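Local structure of copper chaperone PCu(A)C (Methylosinus trichosporium OB3b, 6P1F) at residues V44-A47 with D48-S51; M92-V95 with G96-A99. The protein probably serves as a copper chaperone, its PCu(A)C domain, the part described here, binding copper through a histidine brace. All coordinates share one frame; numbering follows the deposited sequence.

Interaction 1: V44-A47 with D48-S51; sequences VKSA and DFRS
Phe-49 slides its ring beneath Ser-46, whose CB sits over one face, 3.8 Å from the ring centroid and 25° off the normal, a CH-pi contact displaced toward the rim. Val-44 meets the same ring at its edge and in its plane, CG1 lying 3.9 Å from Phe-49 CZ. The ring is brought back under the preceding residues because Phe-49 CG stands between the backbone N and the carbonyl carbon (chi1 49°). Ser-46 OG points onward along the chain and accepts Asp-48 N at 2.9 Å with an N-H...O angle of 161°, closing an ST turn. Water 2 accepts a hydrogen bond from Ser-46 OG and donates one to Asp-48 OD2, 2.6 Å away, while water 1 lies within hydrogen-bonding distance of Val-44 O and Phe-49 O but may not serve both. With Phe-49 cut back to an alanine, Ser-46 CB and Val-44 CG1 would probably lose the surface they pack on, leaving a gap inside the bend. The bend joins strand 39-45 to strand 49-55: Val-44 packs on Met-101 and Leu-103 of strand 98-105, Phe-49 on Leu-86 and Ile-89 of strand 73-89, and Arg-50 and Ser-51 form a classic beta bulge opposite Val-87.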
loop_
_atom_site.group_PDB
_atom_site.type_symbol
_atom_site.label_atom_id
_atom_site.label_comp_id
_atom_site.label_asym_id
_atom_site.label_seq_id
_atom_site.Cartn_x
_atom_site.Cartn_y
_atom_site.Cartn_z
ATOM N N VAL A 44 4.693 2.655 6.884
ATOM C CA VAL A 44 4.458 3.425 5.670
ATOM C C VAL A 44 4.598 4.874 6.068
ATOM O O VAL A 44 3.787 5.389 6.828
ATOM C CB VAL A 44 3.087 3.172 5.079
ATOM C CG1 VAL A 44 2.853 4.066 3.880
ATOM C CG2 VAL A 44 2.928 1.692 4.711
ATOM N N LYS A 45 5.637 5.531 5.573
ATOM C CA LYS A 45 5.938 6.875 6.041
ATOM C C LYS A 45 5.459 7.880 5.013
ATOM O O LYS A 45 5.787 7.788 3.855
ATOM C CB LYS A 45 7.435 7.047 6.297
ATOM C CG LYS A 45 7.974 6.097 7.374
ATOM C CD LYS A 45 9.430 6.398 7.703
ATOM C CE LYS A 45 10.328 6.330 6.463
ATOM N NZ LYS A 45 11.774 6.500 6.814
ATOM N N SER A 46 4.653 8.833 5.463
ATOM C CA SER A 46 4.191 9.872 4.580
ATOM C C SER A 46 3.738 11.071 5.376
ATOM O O SER A 46 3.184 10.921 6.463
ATOM C CB SER A 46 3.023 9.390 3.735
ATOM O OG SER A 46 2.554 10.449 2.916
ATOM N N ALA A 47 3.947 12.255 4.804
ATOM C CA ALA A 47 3.470 13.473 5.427
ATOM C C ALA A 47 2.012 13.718 5.029
ATOM O O ALA A 47 1.390 14.662 5.509
ATOM C CB ALA A 47 4.349 14.658 5.026
ATOM N N ASP A 48 1.480 12.870 4.149
ATOM C CA ASP A 48 0.131 13.050 3.622
ATOM C C ASP A 48 -0.926 12.510 4.572
ATOM O O ASP A 48 -2.063 12.951 4.517
ATOM C CB ASP A 48 -0.049 12.362 2.253
ATOM C CG ASP A 48 0.736 13.036 1.130
ATOM O OD1 ASP A 48 1.279 14.134 1.347
ATOM O OD2 ASP A 48 0.790 12.466 0.017
ATOM N N PHE A 49 -0.564 11.550 5.422
ATOM C CA PHE A 49 -1.570 10.876 6.253
ATOM C C PHE A 49 -0.958 10.342 7.529
ATOM O O PHE A 49 0.262 10.179 7.661
ATOM C CB PHE A 49 -2.270 9.741 5.461
ATOM C CG PHE A 49 -1.328 8.816 4.743
ATOM C CD1 PHE A 49 -0.763 7.726 5.378
ATOM C CD2 PHE A 49 -1.018 9.038 3.399
ATOM C CE1 PHE A 49 0.122 6.866 4.707
ATOM C CE2 PHE A 49 -0.140 8.175 2.722
ATOM C CZ PHE A 49 0.436 7.098 3.402
ATOM N N ARG A 50 -1.803 10.103 8.522
ATOM C CA ARG A 50 -1.302 9.696 9.827
ATOM C C ARG A 50 -0.851 8.252 9.867
ATOM O O ARG A 50 0.193 7.924 10.429
ATOM C CB ARG A 50 -2.393 9.905 10.894
ATOM C CG ARG A 50 -1.873 9.693 12.341
ATOM C CD ARG A 50 -2.989 9.335 13.362
ATOM N NE ARG A 50 -4.062 10.326 13.438
ATOM C CZ ARG A 50 -4.053 11.404 14.230
ATOM N NH1 ARG A 50 -3.030 11.649 15.041
ATOM N NH2 ARG A 50 -5.076 12.247 14.218
ATOM N N SER A 51 -1.661 7.353 9.334
ATOM C CA SER A 51 -1.349 5.958 9.535
ATOM C C SER A 51 -2.007 5.116 8.484
ATOM O O SER A 51 -2.732 5.638 7.635
ATOM C CB SER A 51 -1.788 5.498 10.926
ATOM O OG SER A 51 -3.171 5.715 11.093
HETATM O O HOH W 1 2.297 7.707 7.518
HETATM O O HOH W 2 1.765 10.079 0.594
#

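Interaction 2: M92-V95 with G96-A99; sequences MNPV and GWAA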
loop_
_atom_site.group_PDB
_atom_site.type_symbol
_atom_site.label_atom_id
_atom_site.label_comp_id
_atom_site.label_asym_id
_atom_site.label_seq_id
_atom_site.Cartn_x
_atom_site.Cartn_y
_atom_site.Cartn_z
ATOM N N MET A 92 -3.650 15.336 -0.390
ATOM C CA MET A 92 -3.468 14.337 -1.432
ATOM C C MET A 92 -3.338 15.032 -2.778
ATOM O O MET A 92 -4.096 15.946 -3.094
ATOM C CB MET A 92 -4.636 13.330 -1.440
ATOM C CG MET A 92 -4.462 12.133 -2.387
ATOM S SD MET A 92 -2.978 11.157 -2.112
ATOM C CE MET A 92 -3.278 10.495 -0.453
ATOM N N ASN A 93 -2.361 14.616 -3.570
ATOM C CA ASN A 93 -2.210 15.200 -4.881
ATOM C C ASN A 93 -3.441 14.902 -5.749
ATOM O O ASN A 93 -4.232 13.986 -5.453
ATOM C CB ASN A 93 -0.894 14.689 -5.527
ATOM C CG ASN A 93 0.339 15.397 -4.987
ATOM O OD1 ASN A 93 0.259 16.544 -4.555
ATOM N ND2 ASN A 93 1.491 14.707 -4.990
ATOM N N PRO A 94 -3.627 15.668 -6.834
ATOM C CA PRO A 94 -4.754 15.457 -7.735
ATOM C C PRO A 94 -4.745 14.108 -8.403
ATOM O O PRO A 94 -3.697 13.458 -8.536
ATOM C CB PRO A 94 -4.565 16.543 -8.811
ATOM C CG PRO A 94 -3.753 17.575 -8.178
ATOM C CD PRO A 94 -2.868 16.889 -7.178
ATOM N N VAL A 95 -5.917 13.722 -8.878
ATOM C CA VAL A 95 -6.051 12.556 -9.716
ATOM C C VAL A 95 -5.152 12.732 -10.928
ATOM O O VAL A 95 -5.144 13.810 -11.547
ATOM C CB VAL A 95 -7.499 12.360 -10.177
ATOM C CG1 VAL A 95 -7.584 11.290 -11.217
ATOM C CG2 VAL A 95 -8.386 11.990 -8.963
ATOM N N GLY A 96 -4.405 11.687 -11.253
ATOM C CA GLY A 96 -3.477 11.716 -12.376
ATOM C C GLY A 96 -2.049 11.889 -11.909
ATOM O O GLY A 96 -1.099 11.651 -12.676
ATOM N N TRP A 97 -1.878 12.304 -10.656
ATOM C CA TRP A 97 -0.555 12.510 -10.094
ATOM C C TRP A 97 -0.201 11.270 -9.257
ATOM O O TRP A 97 -0.849 10.247 -9.392
ATOM C CB TRP A 97 -0.499 13.770 -9.224
ATOM C CG TRP A 97 -0.819 15.109 -9.962
ATOM C CD1 TRP A 97 -1.685 15.291 -11.003
ATOM C CD2 TRP A 97 -0.251 16.378 -9.684
ATOM N NE1 TRP A 97 -1.695 16.615 -11.383
ATOM C CE2 TRP A 97 -0.824 17.302 -10.581
ATOM C CE3 TRP A 97 0.691 16.829 -8.763
ATOM C CZ2 TRP A 97 -0.490 18.648 -10.577
ATOM C CZ3 TRP A 97 0.999 18.166 -8.745
ATOM C CH2 TRP A 97 0.416 19.060 -9.650
ATOM N N ALA A 98 0.809 11.395 -8.413
ATOM C CA ALA A 98 1.190 10.293 -7.536
ATOM C C ALA A 98 1.404 10.828 -6.155
ATOM O O ALA A 98 1.647 12.016 -5.965
ATOM C CB ALA A 98 2.461 9.563 -8.050
ATOM N N ALA A 99 1.314 9.929 -5.177
ATOM C CA ALA A 99 1.525 10.239 -3.776
ATOM C C ALA A 99 2.784 9.515 -3.289
ATOM O O ALA A 99 2.866 8.290 -3.385
ATOM C CB ALA A 99 0.292 9.800 -2.946
#
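Asn-93 and Pro-94 each take part in a hydrogen bond across the bend between 92-95 and 96-99, with Ala-98 and Trp-97 respectively. The side-chain amide of Asn-93 donates through ND2 to Ala-98 O at 2.9 Å; the N-H...O angle of 177° makes the bond almost straight, and the acceptor lies in the amide plane, so the bond should resist rotation of that amide. Asn-93 CG is set anti to its own carbonyl carbon, which carries the amide across to the facing backbone. The second bond, from Trp-97 N to Pro-94 O at 3.0 Å, closes a type II beta turn from Pro-94 to Trp-97. Gly-96 occupies its third position with phi 103°, where a CB would clash with Val-95 O. This turn leads the loop after strand 73-89 into strand 98-105 of the PCu(A)C beta fold, and Gly-96 and Trp-97 already share backbone bonds with Val-117 of strand 109-118. Nonpolar contacts flank the turn. Pro-94 lies over one face of the Trp-97 indole: CG is 3.9 Å from the centroid of the five-membered ring and 11° off its normal, a CH-pi contact, while CD comes within 3.7 Å of Trp-97 CD2. Farther from the turn, the Met-92 side chain bends at chi2 and chi3, placing SD 3.6 Å from Ala-99 CB; Leu-15 of strand 8-16 touches both residues.

Both interactions are local bends that connect strands, and they meet where Asp-48 OD2 approaches Ala-99 CB at 4.0 Å. Interaction 1 is partly buried, with Phe-49 and Asp-48 covered, whereas interaction 2 lies at the surface and has Ala-99 as its buried residue. They share a sheet, since strand 39-45, which leads into the first bend, pairs antiparallel with strand 98-105, which leaves the second. Each uses a CH-pi contact, but the phenylalanine ring turns inward against strand 73-89, while the indole belongs to an exposed turn. Polar closure also differs: a serine hydroxyl and two waters serve 44-51, direct amide and backbone bonds 92-99.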